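Local coordinates for protein TudS (Uncultured bacterium, PDB 6Z96) that probably removes sulfur from thiouracil by a non-redox reaction, using a [4Fe-4S] cluster that takes up the released sulfur, at residues Ile5-Cys10 and Phe94-Glu99. Numbering follows the deposited sequence. Where two conformers were deposited one is given.
Sequences IIVSAC and FALLKE. With SF4 (iron/sulfur cluster), chain C.
I6 and A95 make the tightest carbon contact of this pairing: CG2 of I6 lies 3.4 Å from CB of A95, closer than ordinary van der Waals distance. The torsion of I6 explains it, with CG1 anti to the backbone N (chi1 -176°) and CG2 held between N and the carbonyl carbon, beside the neighbouring strand. On the reverse face of the sheet the fit is easier: V7 and L96 lie side by side, pointing the same way, with CG1 of V7 4.0 Å from CD2 of L96, and the I5 side chain slants across that of L96, its CD1 nearest to CB. I6 N donates to F94 O, L96 N to I6 O at 2.8 Å, and S8 N to L96 O. Strands 5-8 and 94-96 are the two central strands of a four-stranded parallel sheet in the order 39-42, 5-8, 94-96, 135-137, packed between helix 124-131 on the A95 side and helix 142-151 on the L96 side. At its last residue strand 5-8 reaches across once more through S8, whose OG accepts the K98 N-H at 2.9 Å and also touches CD2 of L97. An alanine at S8 would probably leave the K98 amide without this acceptor and the 94-99 segment less firmly held beside the cluster. CB of S8 rests 3.4 Å from sulfide S1, while C10 SG binds iron FE2 at 2.3 Å. K98, the partly exposed member of an otherwise buried contact, lays CB 3.6 Å from sulfide S3; its chain then bends at chi2 (73°) and chi4, and NZ turns back to E99 O at 2.8 Å and forms a salt bridge with E139.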
loop_
_atom_site.group_PDB
_atom_site.type_symbol
_atom_site.label_atom_id
_atom_site.label_comp_id
_atom_site.label_asym_id
_atom_site.label_seq_id
_atom_site.Cartn_x
_atom_site.Cartn_y
_atom_site.Cartn_z
ATOM N N ILE A 5 -10.594 4.388 -5.391
ATOM C CA ILE A 5 -9.522 3.456 -5.097
ATOM C C ILE A 5 -8.846 3.896 -3.801
ATOM O O ILE A 5 -8.937 5.068 -3.422
ATOM C CB ILE A 5 -8.493 3.352 -6.246
ATOM C CG1 ILE A 5 -7.640 4.624 -6.394
ATOM C CG2 ILE A 5 -9.161 2.948 -7.580
ATOM C CD1 ILE A 5 -6.452 4.451 -7.396
ATOM N N ILE A 6 -8.123 2.957 -3.168
ATOM C CA ILE A 6 -7.282 3.314 -2.032
ATOM C C ILE A 6 -5.859 3.380 -2.606
ATOM O O ILE A 6 -5.480 2.574 -3.468
ATOM C CB ILE A 6 -7.435 2.285 -0.892
ATOM C CG1 ILE A 6 -6.633 2.694 0.344
ATOM C CG2 ILE A 6 -7.039 0.899 -1.322
ATOM C CD1 ILE A 6 -7.000 1.844 1.601
ATOM N N VAL A 7 -5.062 4.375 -2.158
ATOM C CA VAL A 7 -3.715 4.568 -2.693
ATOM C C VAL A 7 -2.728 4.759 -1.567
ATOM O O VAL A 7 -3.000 5.547 -0.677
ATOM C CB VAL A 7 -3.657 5.842 -3.587
ATOM C CG1 VAL A 7 -2.288 6.001 -4.250
ATOM C CG2 VAL A 7 -4.763 5.835 -4.642
ATOM N N SER A 8 -1.557 4.097 -1.619
ATOM C CA SER A 8 -0.488 4.334 -0.627
ATOM C C SER A 8 -0.204 5.844 -0.555
ATOM O O SER A 8 0.028 6.471 -1.589
ATOM C CB SER A 8 0.804 3.666 -1.090
ATOM O OG SER A 8 0.725 2.265 -0.913
ATOM N N ALA A 9 -0.287 6.420 0.644
ATOM C CA ALA A 9 -0.151 7.872 0.788
ATOM C C ALA A 9 1.165 8.408 0.247
ATOM O O ALA A 9 1.204 9.535 -0.278
ATOM C CB ALA A 9 -0.347 8.284 2.249
ATOM N N CYS A 10 2.238 7.608 0.331
ATOM C CA CYS A 10 3.531 8.053 -0.188
ATOM C C CYS A 10 3.495 8.237 -1.712
ATOM O O CYS A 10 4.197 9.116 -2.228
ATOM C CB CYS A 10 4.645 7.103 0.226
ATOM S SG CYS A 10 4.388 5.394 -0.330
ATOM N N PHE A 94 -10.337 -1.783 -5.602
ATOM C CA PHE A 94 -9.018 -1.662 -6.223
ATOM C C PHE A 94 -8.087 -0.863 -5.306
ATOM O O PHE A 94 -8.509 0.129 -4.715
ATOM C CB PHE A 94 -9.104 -0.906 -7.559
ATOM C CG PHE A 94 -10.012 -1.563 -8.575
ATOM C CD1 PHE A 94 -9.578 -2.641 -9.317
ATOM C CD2 PHE A 94 -11.299 -1.103 -8.776
ATOM C CE1 PHE A 94 -10.419 -3.253 -10.250
ATOM C CE2 PHE A 94 -12.134 -1.707 -9.721
ATOM C CZ PHE A 94 -11.676 -2.765 -10.457
ATOM N N ALA A 95 -6.811 -1.268 -5.253
ATOM C CA ALA A 95 -5.802 -0.559 -4.473
ATOM C C ALA A 95 -4.570 -0.314 -5.318
ATOM O O ALA A 95 -4.175 -1.168 -6.103
ATOM C CB ALA A 95 -5.420 -1.373 -3.241
ATOM N N LEU A 96 -3.956 0.860 -5.156
ATOM C CA LEU A 96 -2.697 1.186 -5.823
ATOM C C LEU A 96 -1.705 1.347 -4.672
ATOM O O LEU A 96 -1.751 2.348 -3.958
ATOM C CB LEU A 96 -2.821 2.499 -6.603
ATOM C CG LEU A 96 -1.520 3.103 -7.135
ATOM C CD1 LEU A 96 -0.741 2.113 -7.990
ATOM C CD2 LEU A 96 -1.803 4.405 -7.912
ATOM N N LEU A 97 -0.844 0.350 -4.485
ATOM C CA LEU A 97 0.062 0.342 -3.341
ATOM C C LEU A 97 1.514 0.331 -3.761
ATOM O O LEU A 97 1.859 -0.196 -4.809
ATOM C CB LEU A 97 -0.246 -0.866 -2.435
ATOM C CG LEU A 97 -1.674 -0.960 -1.898
ATOM C CD1 LEU A 97 -1.788 -2.166 -0.889
ATOM C CD2 LEU A 97 -2.123 0.333 -1.191
ATOM N N LYS A 98 2.381 0.902 -2.911
ATOM C CA LYS A 98 3.813 1.031 -3.195
ATOM C C LYS A 98 4.574 -0.298 -3.230
ATOM O O LYS A 98 4.601 -1.051 -2.267
ATOM C CB LYS A 98 4.442 1.982 -2.139
ATOM C CG LYS A 98 5.959 2.123 -2.243
ATOM C CD LYS A 98 6.345 2.965 -3.463
ATOM C CE LYS A 98 7.841 2.857 -3.716
ATOM N NZ LYS A 98 8.191 1.595 -4.437
ATOM N N GLU A 99 5.290 -0.537 -4.329
ATOM C CA GLU A 99 6.040 -1.778 -4.490
ATOM C C GLU A 99 7.218 -1.902 -3.507
ATOM O O GLU A 99 7.815 -0.898 -3.122
ATOM C CB GLU A 99 6.550 -1.885 -5.945
ATOM C CG GLU A 99 7.138 -3.242 -6.296
ATOM C CD GLU A 99 6.175 -4.401 -6.108
ATOM O OE1 GLU A 99 5.922 -4.782 -4.939
ATOM O OE2 GLU A 99 5.730 -4.984 -7.126
HETATM FE FE1 SF4 C . 5.242 2.793 3.545
HETATM FE FE2 SF4 C . 3.997 4.235 1.628
HETATM FE FE3 SF4 C . 2.884 4.081 4.143
HETATM FE FE4 SF4 C . 2.845 1.914 2.453
HETATM S S1 SF4 C . 1.762 3.947 2.192
HETATM S S2 SF4 C . 3.354 1.876 4.672
HETATM S S3 SF4 C . 4.893 2.134 1.397
HETATM S S4 SF4 C . 4.883 5.080 3.538
#